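Local coordinates for oxidoreductase (Azotobacter vinelandii, PDB 7D5M), which binds NAD+ in a Rossmann domain and is probably a dehydrogenase related to inositol dehydrogenases, at residues A[219-224]-A[248-253]. Sequence-based numbering, arbitrary orientation.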
# COMPACT_ATOMS: atom_id res chain seq x y z
N PRO A 219 -11.79 -26.96 -4.93
CA PRO A 219 -12.07 -27.95 -5.97
C PRO A 219 -13.38 -28.73 -5.75
O PRO A 219 -13.93 -29.20 -6.75
CB PRO A 219 -10.85 -28.88 -5.91
CG PRO A 219 -10.32 -28.72 -4.51
CD PRO A 219 -10.54 -27.25 -4.20
N GLU A 220 -13.84 -28.85 -4.50
CA GLU A 220 -15.05 -29.65 -4.14
C GLU A 220 -16.29 -28.75 -4.15
O GLU A 220 -17.40 -29.29 -4.02
CB GLU A 220 -14.91 -30.31 -2.77
CG GLU A 220 -13.79 -31.34 -2.69
CD GLU A 220 -13.55 -32.14 -3.97
OE1 GLU A 220 -14.53 -32.66 -4.54
OE2 GLU A 220 -12.38 -32.22 -4.39
N PHE A 221 -16.12 -27.44 -4.30
CA PHE A 221 -17.26 -26.49 -4.33
C PHE A 221 -18.04 -26.68 -5.62
O PHE A 221 -17.44 -26.86 -6.69
CB PHE A 221 -16.80 -25.04 -4.13
CG PHE A 221 -16.82 -24.64 -2.68
CD1 PHE A 221 -16.23 -25.45 -1.72
CD2 PHE A 221 -17.46 -23.48 -2.28
CE1 PHE A 221 -16.27 -25.09 -0.38
CE2 PHE A 221 -17.50 -23.13 -0.94
CZ PHE A 221 -16.92 -23.94 0.00
N ARG A 222 -19.37 -26.63 -5.49
CA ARG A 222 -20.32 -26.77 -6.62
C ARG A 222 -21.30 -25.61 -6.57
O ARG A 222 -21.92 -25.41 -5.51
CB ARG A 222 -21.07 -28.10 -6.52
CG ARG A 222 -20.17 -29.32 -6.61
CD ARG A 222 -19.50 -29.48 -7.96
NE ARG A 222 -18.68 -30.69 -7.95
CZ ARG A 222 -17.38 -30.74 -7.67
NH1 ARG A 222 -16.69 -29.64 -7.40
NH2 ARG A 222 -16.76 -31.91 -7.67
N ILE A 223 -21.45 -24.91 -7.68
CA ILE A 223 -22.47 -23.83 -7.81
C ILE A 223 -23.84 -24.49 -7.91
O ILE A 223 -24.02 -25.37 -8.79
CB ILE A 223 -22.16 -22.92 -9.02
CG1 ILE A 223 -20.74 -22.35 -8.96
CG2 ILE A 223 -23.20 -21.83 -9.13
CD1 ILE A 223 -20.23 -21.85 -10.29
N LYS A 224 -24.76 -24.11 -7.02
CA LYS A 224 -26.17 -24.59 -7.03
C LYS A 224 -27.01 -23.69 -7.94
O LYS A 224 -27.78 -24.22 -8.78
CB LYS A 224 -26.72 -24.60 -5.60
CG LYS A 224 -28.11 -25.21 -5.48
CD LYS A 224 -28.88 -24.75 -4.27
CE LYS A 224 -28.12 -24.94 -2.97
NZ LYS A 224 -28.52 -23.93 -1.97
N MET A 248 -23.69 -15.97 -6.89
CA MET A 248 -23.82 -17.44 -6.90
C MET A 248 -24.07 -17.96 -5.49
O MET A 248 -23.49 -17.42 -4.52
CB MET A 248 -22.54 -18.07 -7.45
CG MET A 248 -22.09 -17.42 -8.73
SD MET A 248 -20.78 -18.34 -9.53
CE MET A 248 -19.41 -18.05 -8.42
N GLU A 249 -24.92 -18.97 -5.38
CA GLU A 249 -25.06 -19.81 -4.17
C GLU A 249 -24.36 -21.13 -4.45
O GLU A 249 -24.72 -21.78 -5.44
CB GLU A 249 -26.52 -20.08 -3.83
CG GLU A 249 -27.41 -18.85 -3.85
CD GLU A 249 -28.86 -19.16 -3.53
OE1 GLU A 249 -29.21 -20.36 -3.48
OE2 GLU A 249 -29.65 -18.20 -3.33
N TYR A 250 -23.39 -21.49 -3.63
CA TYR A 250 -22.74 -22.82 -3.66
C TYR A 250 -23.60 -23.81 -2.86
O TYR A 250 -24.31 -23.38 -1.93
CB TYR A 250 -21.34 -22.76 -3.07
CG TYR A 250 -20.38 -21.88 -3.84
CD1 TYR A 250 -19.75 -22.35 -4.98
CD2 TYR A 250 -20.07 -20.60 -3.41
CE1 TYR A 250 -18.86 -21.56 -5.69
CE2 TYR A 250 -19.18 -19.81 -4.11
CZ TYR A 250 -18.57 -20.29 -5.25
OH TYR A 250 -17.68 -19.53 -5.96
N GLU A 251 -23.50 -25.10 -3.21
CA GLU A 251 -24.03 -26.19 -2.34
C GLU A 251 -23.37 -26.03 -0.97
O GLU A 251 -22.13 -25.87 -0.93
CB GLU A 251 -23.73 -27.57 -2.93
CG GLU A 251 -24.46 -27.88 -4.23
CD GLU A 251 -25.96 -28.08 -4.12
OE1 GLU A 251 -26.48 -28.19 -2.99
OE2 GLU A 251 -26.61 -28.11 -5.19
N GLY A 252 -24.16 -26.04 0.10
CA GLY A 252 -23.65 -25.93 1.49
C GLY A 252 -23.81 -24.53 2.05
O GLY A 252 -23.62 -24.36 3.27
N GLY A 253 -24.18 -23.55 1.22
CA GLY A 253 -24.65 -22.23 1.70
C GLY A 253 -23.66 -21.10 1.48
O GLY A 253 -24.07 -19.94 1.65
O HOH W 1 -20.25 -26.70 -2.68
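F221 turns the edge of its ring onto one face of Y250, a T-shaped stack with planes at 66° in which CD2 of F221 lies 3.7 Å from CG of Y250. Flat aromatic rings suit this spot, where V168 and M170 of strand 165-173 also touch Y250. I223 extends the apolar side: its CG1 lies 3.9 Å from CE1 of Y250, and its CD1 reaches SD of M248 at 3.6 Å, near W372 of helix 363-381. An alanine in place of Y250 would probably leave the F221 edge without its aromatic face and open a gap beside CG1 of I223.

Backbone bonds tie the two segments together on both sides of the I223–Y250 pair: E251 N donates to R222 O and K224 N to E249 O, both at 2.8 Å. A type II turn runs from Y250 to G253; G252, at phi 101°, has no side chain to jam against the preceding carbonyl O.

The charged side chains meet around K224. With CG anti to the backbone N (chi1 -174°), its methylenes cross the E251 carboxylate, CG 3.3 Å from OE2; the long arm, bent at chi3, brings NZ to a long salt bridge with OE1 of E249, which pairs more strongly through OE2 with R225.

I223 and Y250 form an antiparallel non-hydrogen-bonded pair at the open end of the hairpin of strands 223-231 and 243-250, within the mixed sheet of the GFO/IDH/MocA C-terminal domain.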